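Proximal thread matrix protein 1 (Mytilus galloprovincialis, PDB 4CNB) binds zinc and, with two von Willebrand factor type A domains, is probably a matrix component of the proximal byssal thread of the mussel. Local coordinates at residues I366-G371 and V394-G399. Residues are numbered along the deposited sequence; the frame is centred on the assembly and turned at random.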
ATOM      1  N   ILE A 366      -7.610   7.167   9.837  1.00  8.56           N
ATOM      2  CA  ILE A 366      -8.514   7.687   8.834  1.00  9.59           C
ATOM      3  C   ILE A 366      -8.544   9.182   9.070  1.00 11.52           C
ATOM      4  O   ILE A 366      -9.075   9.635  10.081  1.00  8.61           O
ATOM      5  CB  ILE A 366      -9.934   7.113   8.989  1.00 10.60           C
ATOM      6  CG1 ILE A 366      -9.936   5.604   8.773  1.00 13.42           C
ATOM      7  CG2 ILE A 366     -10.902   7.748   7.990  1.00  9.22           C
ATOM      8  CD1 ILE A 366     -11.160   4.944   9.315  1.00 15.14           C
ATOM      9  N   LEU A 367      -7.942   9.929   8.142  1.00 10.43           N
ATOM     10  CA  LEU A 367      -7.815  11.379   8.227  1.00  8.84           C
ATOM     11  C   LEU A 367      -8.801  12.060   7.280  1.00  9.42           C
ATOM     12  O   LEU A 367      -8.961  11.645   6.127  1.00 10.85           O
ATOM     13  CB  LEU A 367      -6.379  11.768   7.864  1.00  9.13           C
ATOM     14  CG  LEU A 367      -5.865  13.217   7.715  1.00 13.96           C
ATOM     15  CD1 LEU A 367      -6.780  14.151   6.922  1.00 16.81           C
ATOM     16  CD2 LEU A 367      -5.513  13.823   9.050  1.00 14.57           C
ATOM     17  N   LEU A 368      -9.457  13.106   7.767  1.00 10.17           N
ATOM     18  CA  LEU A 368     -10.369  13.894   6.951  1.00 11.09           C
ATOM     19  C   LEU A 368     -10.082  15.382   7.101  1.00 11.89           C
ATOM     20  O   LEU A 368     -10.014  15.910   8.227  1.00 12.15           O
ATOM     21  CB  LEU A 368     -11.822  13.600   7.316  1.00 12.39           C
ATOM     22  CG  LEU A 368     -12.851  14.215   6.368  1.00 15.59           C
ATOM     23  CD1 LEU A 368     -14.144  13.402   6.386  1.00 17.61           C
ATOM     24  CD2 LEU A 368     -13.127  15.675   6.696  1.00 14.58           C
ATOM     25  N   THR A 369      -9.924  16.063   5.966  1.00  9.06           N
ATOM     26  CA  THR A 369      -9.659  17.495   5.977  1.00 13.43           C
ATOM     27  C   THR A 369     -10.418  18.246   4.880  1.00 12.61           C
ATOM     28  O   THR A 369     -10.677  17.703   3.803  1.00 14.25           O
ATOM     29  CB  THR A 369      -8.148  17.782   5.821  1.00 10.52           C
ATOM     30  OG1 THR A 369      -7.912  19.175   6.025  1.00 13.61           O
ATOM     31  CG2 THR A 369      -7.655  17.382   4.440  1.00  9.96           C
ATOM     32  N   ASP A 370     -10.764  19.500   5.165  1.00 13.17           N
ATOM     33  CA  ASP A 370     -11.332  20.393   4.158  1.00 15.45           C
ATOM     34  C   ASP A 370     -10.397  21.577   3.875  1.00 15.74           C
ATOM     35  O   ASP A 370     -10.798  22.566   3.262  1.00 13.09           O
ATOM     36  CB  ASP A 370     -12.712  20.896   4.591  1.00 13.30           C
ATOM     37  CG  ASP A 370     -12.642  22.056   5.576  1.00 20.45           C
ATOM     38  OD1 ASP A 370     -11.690  22.118   6.392  1.00 16.42           O
ATOM     39  OD2 ASP A 370     -13.551  22.914   5.527  1.00 17.05           O
ATOM     40  N   GLY A 371      -9.151  21.476   4.321  1.00 12.66           N
ATOM     41  CA  GLY A 371      -8.199  22.563   4.138  1.00 13.32           C
ATOM     42  C   GLY A 371      -6.789  22.039   3.943  1.00 12.04           C
ATOM     43  O   GLY A 371      -6.546  20.846   4.129  1.00 10.69           O
ATOM     44  N   VAL A 394      -5.433   6.239   5.713  1.00  7.88           N
ATOM     45  CA  VAL A 394      -6.444   6.527   4.710  1.00  7.72           C
ATOM     46  C   VAL A 394      -6.700   8.016   4.795  1.00  7.42           C
ATOM     47  O   VAL A 394      -6.782   8.557   5.895  1.00  5.50           O
ATOM     48  CB  VAL A 394      -7.733   5.738   5.009  1.00  7.30           C
ATOM     49  CG1 VAL A 394      -8.831   6.060   4.007  1.00 10.38           C
ATOM     50  CG2 VAL A 394      -7.425   4.252   5.022  1.00  6.53           C
ATOM     51  N   ALA A 395      -6.796   8.672   3.639  1.00  6.50           N
ATOM     52  CA  ALA A 395      -6.874  10.127   3.570  1.00  6.72           C
ATOM     53  C   ALA A 395      -8.060  10.594   2.729  1.00  8.14           C
ATOM     54  O   ALA A 395      -8.243  10.181   1.578  1.00  7.69           O
ATOM     55  CB  ALA A 395      -5.581  10.698   3.012  1.00  7.04           C
ATOM     56  N   ILE A 396      -8.837  11.499   3.308  1.00  7.68           N
ATOM     57  CA  ILE A 396     -10.077  11.954   2.713  1.00 10.55           C
ATOM     58  C   ILE A 396     -10.106  13.467   2.697  1.00  8.15           C
ATOM     59  O   ILE A 396      -9.862  14.108   3.719  1.00  9.96           O
ATOM     60  CB  ILE A 396     -11.283  11.462   3.533  1.00 12.38           C
ATOM     61  CG1 ILE A 396     -11.269   9.940   3.627  1.00  8.36           C
ATOM     62  CG2 ILE A 396     -12.595  11.974   2.933  1.00 11.58           C
ATOM     63  CD1 ILE A 396     -12.206   9.396   4.720  1.00 15.88           C
ATOM     64  N   GLY A 397     -10.393  14.032   1.530  1.00 10.29           N
ATOM     65  CA  GLY A 397     -10.586  15.467   1.390  1.00 11.66           C
ATOM     66  C   GLY A 397     -12.007  15.796   0.965  1.00 13.05           C
ATOM     67  O   GLY A 397     -12.559  15.176   0.051  1.00 14.27           O
ATOM     68  N   VAL A 398     -12.601  16.787   1.616  1.00 15.60           N
ATOM     69  CA  VAL A 398     -13.956  17.211   1.288  1.00 13.76           C
ATOM     70  C   VAL A 398     -13.959  18.676   0.870  1.00 20.63           C
ATOM     71  O   VAL A 398     -13.377  19.523   1.553  1.00 20.14           O
ATOM     72  CB  VAL A 398     -14.882  17.043   2.496  1.00 15.10           C
ATOM     73  CG1 VAL A 398     -16.341  17.288   2.097  1.00 21.65           C
ATOM     74  CG2 VAL A 398     -14.712  15.665   3.093  1.00 13.71           C
ATOM     75  N   GLY A 399     -14.602  18.976  -0.258  1.00 22.55           N
ATOM     76  CA  GLY A 399     -14.706  20.347  -0.736  1.00 17.78           C
ATOM     77  C   GLY A 399     -13.657  20.705  -1.765  1.00 17.86           C
ATOM     78  O   GLY A 399     -13.154  19.837  -2.471  1.00 22.61           O
TER
HETATM   79  O   HOH W   1     -12.842  22.199   1.457  1.00 21.41           O
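With CG2 of Ile366 trans to the backbone N and CG1 of Ile396 turned beside its own N (chi1 -58°), the two isoleucines run alongside one another in the same direction, and the methyl Ile366 CG2 rests 3.9 Å from Ile396 CD1. Leu368, its CG likewise trans to the backbone N (chi1 -171°), slants between Ile396 and Val398 of the neighbouring strand: CD1 meets Ile396 CG2 at 4.0 Å, and CD2 meets Val398 CG2 at 3.9 Å. This apolar row continues onto Phe257 and Phe259 of strand 253-260. Beneath it the strands run parallel, the axes of 366-369 and 394-398 coming within 4.7 Å of each other. Leu367 is held by strand 391-398 through both its N and its O, its N donating to Val394 O (2.9 Å, almost straight) and its O accepting from Ile396 N at 2.8 Å in a more bent bond. Thr369 repeats the pattern, its N bound to Ile396 O and its O to Val398 N. On the other face, Leu367, Thr369 and Ala395 pack against helix 404-410. Beyond the last bridge the two strand ends are joined by a water that donates to Asp370 O and Val398 O. Thr369 OG1 donates to Gly371 O (2.9 Å), linking the strand end to the loop that follows, while Asp370 OD2 is hydrogen-bonded to Ser264. Strands 362-369 and 391-398, linked through helix 379-388, form a beta-alpha-beta unit in the central, mostly parallel sheet of the second von Willebrand factor type A domain, a Rossmann-like fold.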